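Fiber protein (Human adenovirus 14, PDB 3F0Y) forms the trimeric knob at the tip of the adenovirus fibre and probably mediates attachment to cell-surface receptors, CD46 being one studied for species B. Local coordinates at residues L17-V21 against G104-A108; C28-D32 against S62-L68; F82-N87 against A115-M119; I154-L160 against I173-W179. All coordinates share one frame; numbering follows the deposited sequence.

Contact 1 (L17-V21 against G104-A108); sequences LWTGV and GQNMA
The indole of Trp18 lays its six-membered-ring edge along the turn that opens segment 104-108, with CZ2 3.4 Å from Gly104 O, the atom lying close to the ring plane. On the same rim, the pyrrole nitrogen Trp18 NE1 donates to Asn106 O over 3.1 Å. This bond is bent, 137° at the hydrogen, and the donor stands well above the carbonyl plane. The ring gets there because CG of Trp18 sits between its backbone N and carbonyl carbon (chi1 75°), which folds the indole back under its own chain: Gly20 CA lies 3.7 Å above the ring plane, over its centre. A second, straighter bond follows, from Val21 N to Gln105 O at 2.8 Å. Beside it the side chains of Val21 and Gln105 run alongside each other, Val21 CG2 being 4.1 Å from Gln105 CB. At the other end Met107 stretches along the 18-20 backbone, its CG 3.3 Å from Thr19 O and its SD 3.5 Å from Trp18 O, before the chain bends at the methyl. Thr19 OG1 faces elsewhere, bonding to Gly20 O and to Leu43 N of strand 39-48. A neighbouring subunit closes over this region, its Ala50 packing on Trp18 and its Ala124 on Val21. Leu17 to Thr19 belong to the Thr-Leu-Trp-Thr sequence that marks the shaft-to-knob junction of adenovirus fibres, here gripped by the short hairpin of strands 102-103 and 106-107 at the trimer interface.

Contact 2 (C28-D32 against S62-L68); sequences CQMMD and SNNFNML
Segment 28-32, an irregular loop, runs past the short helix that starts at Asn63 without any backbone hydrogen bond between them, the nearest CA atoms being those of Met31 and Phe65, 7.2 Å apart. Met31 supplies most of the bridge. Its chain stays extended as far as SD and then bends at chi3 (-65°), which turns the methyl into the first turn of the helix: CE lies 3.3 Å from Phe65 N, 3.6 Å from Phe65 CB and 3.7 Å from Asn64 CB. The sulfur itself passes the rim of the Phe65 ring, 5.3 Å from the centroid and nearly in the ring plane, an edge-on Met-aromatic contact, while CG of Met31 meets the same edge. The helix start is organised by Ser62 at the N-cap, whose OG accepts from Phe65 N at 3.1 Å; the methyl of Met31 also touches this hydroxyl. In the knob fold these elements are the loop leading from strand 16-18 into strand 39-48 and the connection from strand 51-60 to strand 73-82. Met30 crosses the Phe65 ring obliquely, with CG 3.8 Å from CE1, and continues onto Phe76 and Ala78 of strand 73-82; Phe76 also meets the Phe65 ring edge-to-face. Further along, Leu68 CD1 approaches Met31 SD, and an imidazole, probably from the crystallisation liquor, comes within about 3 Å of the Leu68 side chain (nearest atoms).

Contact 3 (F82-N87 against A115-M119); sequences FDSAGN and AKSFM
Met119 lies over one face of the Phe82 ring, and this is the dense half of the contact. Its SD sits 3.5 Å from Phe82 CG, and its methyl CE hangs 3.9 Å from the ring centroid, only 15° off the normal, so that a Met-aromatic contact and a CH-pi contact share one face. Bends at chi2 (-65°) and chi3 (96°) curl the methionine chain, bringing CE to 3.8 Å from Gly86 O as well. Gly86 fits closely against the start of the 3-10 turn 116-118, with its CA 4.2 Å from Lys116 CA, while the methyl of Ala115 reaches Ala85 O at 3.4 Å. Phe82 and Met119 both go on to pack against Tyr171 in strand 171-180. The outer half is more exposed, with little side-chain interlock. Ser84 and Ala85 turn their CB atoms away from the partner segment; Lys116 CD nevertheless comes close to Ser84 O, at 3.2 Å, before the chain carries its amine off to Asp207 O. No hydrogen bond joins the two segments. Asp83 OD1 braces its own loop by accepting from Asn87 N and, weakly, from Ala85 N. The backbone bonds from Gly86 N to Asp83 O and from Asp83 N to Asn87 O, with Gly86 at positive phi, make a type I turn with G1 bulge where the chain leaves strand 73-82.

Contact 4 (I154-L160 against I173-W179); sequences IDISVML and IRITWSW
Asp155 with Ser178, Ser157 with Thr176 and Met159 with Arg174 are the hydrogen-bonded pairs that join segments 154-160 and 173-179 of two antiparallel strands, each closed by two N-H to O bonds; the shortest runs from Thr176 N to Ser157 O, 2.7 Å and nearly straight at 172°. Between them, CA-H to O contacts such as Ile156 CA to Thr176 O, 3.2 Å, add to the seam.

Apolar contacts fill the face of Ile156, Val158, Leu160, Ile173, Ile175 and Trp177. Ile156 and Trp177 lie side by side, CD1 of the isoleucine 3.4 Å from Trp177 NE1, while Ile175 CG2 sits 3.6 Å above the indole plane, toward its rim. The same methyl is 3.8 Å from Ile156 CG2. Ile154 puts CG1 3.8 Å from Trp179 CE3, and its CG2 meets the edge of Trp177. Phe199, Phe201 and Tyr203 of strand 199-204 cover this buried side.

Polar groups gather on the other face. A water donates to Asp155 OD2 and also bonds Ser178 OG; another donates to Met159 O and receives a weak bond from Arg174 NH1. The extended Arg174 chain lies alongside Met159, whose bend at chi3 sets Met159 CE 3.3 Å from Arg174 NH1; the arginine's guanidinium is held by a salt bridge to Glu79 and a bond to Arg163 O. The whole is an antiparallel beta hairpin with one apolar and one largely polar face, at the centre of the knob's 73-82, 171-180, 151-160, 137-145 sheet, one layer of the fibre-knob beta sandwich.

Contact 4 is the core of the set, a regular strand pairing in which backbone bonds dominate, whereas the other three are partly buried and join loops or short elements. Contacts 2 and 3, on opposite sides of the chain's centre, both rely on methionine against phenylalanine, edge-on in the first and over the face in the second, with no hydrogen bond across either. Contact 1 mixes two hydrogen bonds with packing and alone meets a neighbouring subunit. The loop contacts lean on the core sheet: Met30 touches Trp177, and Phe82 touches Ile173. Contacts 1 and 3 meet where Leu17 packs on Phe118, their segments alternating along the chain.

Contact 1 (L17-V21 against G104-A108)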
# COMPACT_ATOMS: atom_id res chain seq x y z
N LEU A 17 0.87 12.33 -12.48
CA LEU A 17 1.84 12.32 -13.57
C LEU A 17 1.98 10.87 -13.99
O LEU A 17 2.43 10.04 -13.19
CB LEU A 17 3.18 12.89 -13.10
CG LEU A 17 4.28 13.06 -14.14
CD1 LEU A 17 3.84 14.01 -15.24
CD2 LEU A 17 5.56 13.55 -13.48
N TRP A 18 1.57 10.54 -15.21
CA TRP A 18 1.50 9.13 -15.61
C TRP A 18 1.78 8.88 -17.09
O TRP A 18 1.99 9.81 -17.87
CB TRP A 18 0.15 8.53 -15.19
CG TRP A 18 -1.05 8.94 -16.00
CD1 TRP A 18 -1.15 9.98 -16.88
CD2 TRP A 18 -2.34 8.31 -15.99
NE1 TRP A 18 -2.41 10.03 -17.42
CE2 TRP A 18 -3.16 9.02 -16.89
CE3 TRP A 18 -2.88 7.21 -15.30
CZ2 TRP A 18 -4.49 8.66 -17.12
CZ3 TRP A 18 -4.20 6.86 -15.53
CH2 TRP A 18 -4.99 7.59 -16.44
N THR A 19 1.79 7.60 -17.46
CA THR A 19 2.03 7.15 -18.83
C THR A 19 0.74 7.05 -19.64
O THR A 19 0.79 6.85 -20.86
CB THR A 19 2.66 5.75 -18.82
OG1 THR A 19 1.80 4.86 -18.09
CG2 THR A 19 4.04 5.77 -18.19
N GLY A 20 -0.40 7.15 -18.97
CA GLY A 20 -1.69 6.85 -19.57
C GLY A 20 -1.99 5.37 -19.43
O GLY A 20 -1.10 4.58 -19.09
N VAL A 21 -3.24 4.99 -19.68
CA VAL A 21 -3.67 3.60 -19.55
C VAL A 21 -3.48 2.85 -20.86
O VAL A 21 -3.94 3.30 -21.91
CB VAL A 21 -5.16 3.52 -19.13
CG1 VAL A 21 -5.59 2.08 -18.96
CG2 VAL A 21 -5.39 4.31 -17.85
N GLY A 104 -8.48 11.99 -19.01
CA GLY A 104 -9.25 10.77 -19.14
C GLY A 104 -8.36 9.57 -18.85
O GLY A 104 -7.65 9.56 -17.83
N GLN A 105 -8.37 8.58 -19.74
CA GLN A 105 -7.52 7.40 -19.60
C GLN A 105 -6.15 7.58 -20.27
O GLN A 105 -5.35 6.65 -20.31
CB GLN A 105 -8.22 6.18 -20.20
CG GLN A 105 -9.56 5.85 -19.55
CD GLN A 105 -9.42 5.47 -18.09
OE1 GLN A 105 -10.00 6.11 -17.21
NE2 GLN A 105 -8.64 4.43 -17.83
N ASN A 106 -5.89 8.79 -20.77
CA ASN A 106 -4.69 9.08 -21.53
C ASN A 106 -3.86 10.16 -20.86
O ASN A 106 -4.27 10.74 -19.85
CB ASN A 106 -5.07 9.54 -22.94
CG ASN A 106 -6.00 8.56 -23.63
OD1 ASN A 106 -5.82 7.35 -23.56
ND2 ASN A 106 -7.01 9.09 -24.32
N MET A 107 -2.69 10.44 -21.43
CA MET A 107 -1.86 11.54 -20.98
C MET A 107 -2.38 12.85 -21.56
O MET A 107 -2.91 12.88 -22.68
CB MET A 107 -0.42 11.35 -21.44
CG MET A 107 0.27 10.14 -20.86
SD MET A 107 1.98 10.03 -21.41
CE MET A 107 1.74 9.53 -23.12
N ALA A 108 -2.22 13.93 -20.80
CA ALA A 108 -2.45 15.28 -21.32
C ALA A 108 -1.30 15.63 -22.27
O ALA A 108 -0.25 14.99 -22.25
CB ALA A 108 -2.53 16.29 -20.19

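Contact 2 (C28-D32 against S62-L68)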
# COMPACT_ATOMS: atom_id res chain seq x y z
N CYS A 28 8.35 1.55 -23.79
CA CYS A 28 9.48 1.25 -22.92
C CYS A 28 10.40 0.19 -23.52
O CYS A 28 9.93 -0.81 -24.07
CB CYS A 28 8.94 0.77 -21.56
SG CYS A 28 10.21 0.37 -20.35
N GLN A 29 11.70 0.44 -23.44
CA GLN A 29 12.71 -0.55 -23.80
C GLN A 29 13.34 -1.10 -22.52
O GLN A 29 14.30 -0.54 -21.99
CB GLN A 29 13.78 0.07 -24.71
CG GLN A 29 14.82 -0.94 -25.21
CD GLN A 29 15.78 -0.35 -26.23
OE1 GLN A 29 15.45 0.60 -26.94
NE2 GLN A 29 16.97 -0.92 -26.30
N MET A 30 12.77 -2.20 -22.03
CA MET A 30 13.19 -2.81 -20.78
C MET A 30 14.49 -3.59 -20.91
O MET A 30 15.42 -3.41 -20.12
CB MET A 30 12.09 -3.73 -20.25
CG MET A 30 12.26 -4.14 -18.80
SD MET A 30 11.90 -2.79 -17.66
CE MET A 30 10.11 -2.78 -17.72
N MET A 31 14.57 -4.47 -21.91
CA MET A 31 15.70 -5.38 -22.04
C MET A 31 16.88 -4.73 -22.77
O MET A 31 16.69 -3.94 -23.70
CB MET A 31 15.28 -6.64 -22.79
CG MET A 31 14.14 -7.39 -22.15
SD MET A 31 13.77 -8.94 -22.99
CE MET A 31 13.22 -8.35 -24.59
N ASP A 32 18.09 -5.07 -22.34
CA ASP A 32 19.31 -4.56 -22.97
C ASP A 32 19.45 -5.12 -24.38
O ASP A 32 19.89 -4.41 -25.30
CB ASP A 32 20.54 -4.93 -22.12
CG ASP A 32 21.70 -3.96 -22.32
OD1 ASP A 32 21.92 -3.50 -23.46
OD2 ASP A 32 22.41 -3.67 -21.33
N SER A 62 7.16 -7.36 -26.96
CA SER A 62 8.09 -8.13 -27.78
C SER A 62 8.08 -9.61 -27.38
O SER A 62 7.82 -9.95 -26.22
CB SER A 62 9.52 -7.57 -27.69
OG SER A 62 10.20 -8.05 -26.54
N ASN A 63 8.35 -10.48 -28.35
CA ASN A 63 8.38 -11.92 -28.10
C ASN A 63 9.42 -12.28 -27.04
O ASN A 63 9.13 -13.04 -26.11
CB ASN A 63 8.67 -12.68 -29.39
CG ASN A 63 8.69 -14.19 -29.17
OD1 ASN A 63 9.70 -14.85 -29.43
ND2 ASN A 63 7.58 -14.73 -28.68
N ASN A 64 10.63 -11.74 -27.18
CA ASN A 64 11.72 -12.04 -26.26
C ASN A 64 11.41 -11.62 -24.82
O ASN A 64 11.77 -12.33 -23.88
CB ASN A 64 13.02 -11.38 -26.72
CG ASN A 64 13.66 -12.11 -27.90
OD1 ASN A 64 13.19 -13.17 -28.32
ND2 ASN A 64 14.74 -11.55 -28.42
N PHE A 65 10.75 -10.48 -24.65
CA PHE A 65 10.33 -10.04 -23.32
C PHE A 65 9.24 -10.93 -22.76
O PHE A 65 9.30 -11.34 -21.60
CB PHE A 65 9.86 -8.59 -23.34
CG PHE A 65 9.53 -8.05 -21.98
CD1 PHE A 65 10.54 -7.71 -21.10
CD2 PHE A 65 8.21 -7.91 -21.58
CE1 PHE A 65 10.24 -7.22 -19.83
CE2 PHE A 65 7.90 -7.42 -20.32
CZ PHE A 65 8.92 -7.08 -19.44
N ASN A 66 8.23 -11.23 -23.57
CA ASN A 66 7.14 -12.10 -23.16
C ASN A 66 7.60 -13.51 -22.82
O ASN A 66 7.06 -14.15 -21.93
CB ASN A 66 6.05 -12.16 -24.25
CG ASN A 66 5.23 -10.89 -24.32
OD1 ASN A 66 5.10 -10.17 -23.33
ND2 ASN A 66 4.66 -10.61 -25.48
N MET A 67 8.63 -13.99 -23.53
CA MET A 67 9.18 -15.32 -23.28
C MET A 67 10.05 -15.41 -22.03
O MET A 67 10.46 -16.50 -21.65
CB MET A 67 9.97 -15.80 -24.50
CG MET A 67 9.09 -16.20 -25.68
SD MET A 67 8.01 -17.61 -25.33
CE MET A 67 9.21 -18.92 -25.17
N LEU A 68 10.32 -14.27 -21.38
CA LEU A 68 11.05 -14.28 -20.10
C LEU A 68 10.29 -15.09 -19.04
O LEU A 68 10.90 -15.63 -18.13
CB LEU A 68 11.29 -12.85 -19.59
CG LEU A 68 12.21 -11.95 -20.43
CD1 LEU A 68 12.35 -10.60 -19.76
CD2 LEU A 68 13.58 -12.59 -20.65

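Contact 3 (F82-N87 against A115-M119)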
# COMPACT_ATOMS: atom_id res chain seq x y z
N PHE A 82 15.40 11.72 -14.60
CA PHE A 82 14.72 13.00 -14.75
C PHE A 82 15.70 14.15 -14.56
O PHE A 82 16.62 14.06 -13.75
CB PHE A 82 13.59 13.12 -13.73
CG PHE A 82 12.61 11.98 -13.76
CD1 PHE A 82 12.86 10.81 -13.05
CD2 PHE A 82 11.42 12.08 -14.48
CE1 PHE A 82 11.96 9.75 -13.07
CE2 PHE A 82 10.51 11.03 -14.50
CZ PHE A 82 10.79 9.86 -13.80
N ASP A 83 15.50 15.23 -15.32
CA ASP A 83 16.34 16.42 -15.20
C ASP A 83 15.92 17.27 -14.00
O ASP A 83 14.97 16.93 -13.29
CB ASP A 83 16.33 17.24 -16.51
CG ASP A 83 14.95 17.75 -16.88
OD1 ASP A 83 14.09 17.93 -16.00
OD2 ASP A 83 14.73 17.98 -18.09
N SER A 84 16.63 18.38 -13.78
CA SER A 84 16.39 19.26 -12.63
C SER A 84 14.98 19.85 -12.57
O SER A 84 14.55 20.30 -11.51
CB SER A 84 17.42 20.39 -12.61
OG SER A 84 17.33 21.19 -13.78
N ALA A 85 14.27 19.86 -13.70
CA ALA A 85 12.88 20.31 -13.75
C ALA A 85 11.86 19.18 -13.54
O ALA A 85 10.65 19.42 -13.58
CB ALA A 85 12.61 21.01 -15.08
N GLY A 86 12.35 17.96 -13.31
CA GLY A 86 11.48 16.80 -13.11
C GLY A 86 10.97 16.16 -14.39
O GLY A 86 10.07 15.32 -14.36
N ASN A 87 11.56 16.54 -15.53
CA ASN A 87 11.16 16.00 -16.82
C ASN A 87 11.99 14.77 -17.19
O ASN A 87 13.21 14.77 -17.02
CB ASN A 87 11.28 17.07 -17.91
CG ASN A 87 10.26 18.18 -17.75
OD1 ASN A 87 9.08 17.92 -17.51
ND2 ASN A 87 10.71 19.42 -17.89
N ALA A 115 6.23 19.63 -12.04
CA ALA A 115 6.79 18.31 -12.34
C ALA A 115 7.81 17.88 -11.29
O ALA A 115 7.89 16.71 -10.92
CB ALA A 115 7.42 18.30 -13.72
N LYS A 116 8.59 18.85 -10.80
CA LYS A 116 9.65 18.59 -9.83
C LYS A 116 9.13 17.99 -8.52
O LYS A 116 9.82 17.20 -7.88
CB LYS A 116 10.44 19.87 -9.55
CG LYS A 116 11.81 19.63 -8.97
CD LYS A 116 12.67 20.88 -9.00
CE LYS A 116 12.47 21.74 -7.77
NZ LYS A 116 13.15 21.16 -6.58
N SER A 117 7.91 18.36 -8.13
CA SER A 117 7.32 17.86 -6.89
C SER A 117 6.72 16.45 -7.00
O SER A 117 6.15 15.95 -6.04
CB SER A 117 6.28 18.84 -6.36
OG SER A 117 5.37 19.21 -7.37
N PHE A 118 6.84 15.82 -8.17
CA PHE A 118 6.57 14.38 -8.30
C PHE A 118 7.83 13.55 -8.03
O PHE A 118 7.75 12.34 -7.89
CB PHE A 118 6.05 14.05 -9.71
CG PHE A 118 4.64 14.50 -9.95
CD1 PHE A 118 4.37 15.72 -10.54
CD2 PHE A 118 3.58 13.68 -9.60
CE1 PHE A 118 3.06 16.13 -10.78
CE2 PHE A 118 2.27 14.07 -9.83
CZ PHE A 118 2.01 15.30 -10.42
N MET A 119 8.98 14.21 -7.97
CA MET A 119 10.27 13.52 -7.89
C MET A 119 10.57 13.01 -6.49
O MET A 119 10.08 13.56 -5.50
CB MET A 119 11.39 14.47 -8.31
CG MET A 119 11.30 14.95 -9.74
SD MET A 119 11.48 13.60 -10.92
CE MET A 119 9.77 13.20 -11.25

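Contact 4 (I154-L160 against I173-W179)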
# COMPACT_ATOMS: atom_id res chain seq x y z
N ILE A 154 6.62 -12.19 -7.89
CA ILE A 154 7.81 -11.55 -8.45
C ILE A 154 8.32 -10.52 -7.46
O ILE A 154 7.55 -9.69 -6.97
CB ILE A 154 7.49 -10.86 -9.79
CG1 ILE A 154 6.98 -11.87 -10.81
CG2 ILE A 154 8.71 -10.12 -10.32
CD1 ILE A 154 6.53 -11.25 -12.12
N ASP A 155 9.62 -10.56 -7.15
CA ASP A 155 10.23 -9.58 -6.25
C ASP A 155 10.43 -8.25 -6.96
O ASP A 155 10.84 -8.22 -8.12
CB ASP A 155 11.58 -10.08 -5.74
CG ASP A 155 11.47 -11.35 -4.92
OD1 ASP A 155 10.48 -11.50 -4.18
OD2 ASP A 155 12.38 -12.19 -5.02
N ILE A 156 10.17 -7.16 -6.25
CA ILE A 156 10.43 -5.83 -6.78
C ILE A 156 11.35 -5.06 -5.85
O ILE A 156 11.13 -5.01 -4.64
CB ILE A 156 9.13 -5.02 -6.99
CG1 ILE A 156 8.21 -5.75 -7.96
CG2 ILE A 156 9.46 -3.63 -7.53
CD1 ILE A 156 6.95 -4.99 -8.28
N SER A 157 12.39 -4.48 -6.43
CA SER A 157 13.30 -3.60 -5.72
C SER A 157 13.25 -2.25 -6.42
O SER A 157 13.41 -2.17 -7.63
CB SER A 157 14.72 -4.16 -5.76
OG SER A 157 15.60 -3.38 -4.98
N VAL A 158 13.00 -1.20 -5.64
CA VAL A 158 13.06 0.16 -6.14
C VAL A 158 14.22 0.88 -5.46
O VAL A 158 14.38 0.79 -4.24
CB VAL A 158 11.75 0.93 -5.87
CG1 VAL A 158 11.86 2.37 -6.35
CG2 VAL A 158 10.58 0.22 -6.52
N MET A 159 15.05 1.55 -6.26
CA MET A 159 16.08 2.42 -5.71
C MET A 159 15.81 3.84 -6.20
O MET A 159 15.71 4.08 -7.40
CB MET A 159 17.49 1.98 -6.14
CG MET A 159 18.59 2.70 -5.36
SD MET A 159 20.26 2.14 -5.76
CE MET A 159 20.45 2.79 -7.41
N LEU A 160 15.69 4.76 -5.26
CA LEU A 160 15.45 6.16 -5.57
C LEU A 160 16.77 6.91 -5.52
O LEU A 160 17.53 6.78 -4.56
CB LEU A 160 14.47 6.77 -4.57
CG LEU A 160 13.12 6.05 -4.48
CD1 LEU A 160 12.25 6.69 -3.42
CD2 LEU A 160 12.41 6.04 -5.83
N ILE A 173 14.54 6.94 -10.60
CA ILE A 173 13.73 5.85 -10.08
C ILE A 173 14.11 4.60 -10.87
O ILE A 173 13.90 4.54 -12.08
CB ILE A 173 12.22 6.12 -10.25
CG1 ILE A 173 11.82 7.43 -9.56
CG2 ILE A 173 11.40 4.97 -9.69
CD1 ILE A 173 10.36 7.81 -9.79
N ARG A 174 14.69 3.63 -10.19
CA ARG A 174 15.07 2.36 -10.81
C ARG A 174 14.23 1.25 -10.20
O ARG A 174 14.35 0.97 -9.01
CB ARG A 174 16.55 2.08 -10.58
CG ARG A 174 17.50 3.06 -11.25
CD ARG A 174 18.93 2.59 -11.12
NE ARG A 174 19.89 3.42 -11.84
CZ ARG A 174 20.58 4.44 -11.33
NH1 ARG A 174 20.41 4.81 -10.06
NH2 ARG A 174 21.43 5.10 -12.09
N ILE A 175 13.39 0.63 -11.01
CA ILE A 175 12.48 -0.41 -10.56
C ILE A 175 12.91 -1.74 -11.16
O ILE A 175 12.89 -1.91 -12.37
CB ILE A 175 11.02 -0.12 -10.99
CG1 ILE A 175 10.63 1.32 -10.64
CG2 ILE A 175 10.07 -1.10 -10.32
CD1 ILE A 175 9.29 1.74 -11.23
N THR A 176 13.31 -2.68 -10.29
CA THR A 176 13.81 -3.98 -10.73
C THR A 176 12.83 -5.08 -10.36
O THR A 176 12.55 -5.30 -9.18
CB THR A 176 15.17 -4.30 -10.08
OG1 THR A 176 16.13 -3.32 -10.47
CG2 THR A 176 15.66 -5.69 -10.49
N TRP A 177 12.31 -5.77 -11.38
CA TRP A 177 11.51 -6.97 -11.19
C TRP A 177 12.44 -8.16 -11.31
O TRP A 177 13.28 -8.20 -12.21
CB TRP A 177 10.44 -7.08 -12.28
CG TRP A 177 9.33 -6.10 -12.16
CD1 TRP A 177 8.12 -6.30 -11.56
CD2 TRP A 177 9.30 -4.76 -12.67
NE1 TRP A 177 7.35 -5.17 -11.66
CE2 TRP A 177 8.05 -4.21 -12.34
CE3 TRP A 177 10.22 -3.98 -13.39
CZ2 TRP A 177 7.69 -2.91 -12.69
CZ3 TRP A 177 9.86 -2.69 -13.74
CH2 TRP A 177 8.60 -2.16 -13.39
N SER A 178 12.29 -9.13 -10.42
CA SER A 178 13.12 -10.32 -10.46
C SER A 178 12.44 -11.53 -9.84
O SER A 178 11.54 -11.41 -9.00
CB SER A 178 14.45 -10.07 -9.74
OG SER A 178 14.26 -9.90 -8.35
N TRP A 179 12.88 -12.71 -10.27
CA TRP A 179 12.52 -13.94 -9.58
C TRP A 179 13.60 -15.00 -9.76
O TRP A 179 14.33 -14.99 -10.75
CB TRP A 179 11.15 -14.45 -10.03
CG TRP A 179 11.08 -14.89 -11.45
CD1 TRP A 179 11.41 -16.11 -11.95
CD2 TRP A 179 10.61 -14.11 -12.56
NE1 TRP A 179 11.19 -16.14 -13.31
CE2 TRP A 179 10.69 -14.93 -13.71
CE3 TRP A 179 10.12 -12.81 -12.70
CZ2 TRP A 179 10.32 -14.49 -14.98
CZ3 TRP A 179 9.75 -12.36 -13.96
CH2 TRP A 179 9.85 -13.20 -15.08
O HOH W 1 14.48 -12.28 -6.91
O HOH W 2 17.86 5.15 -8.55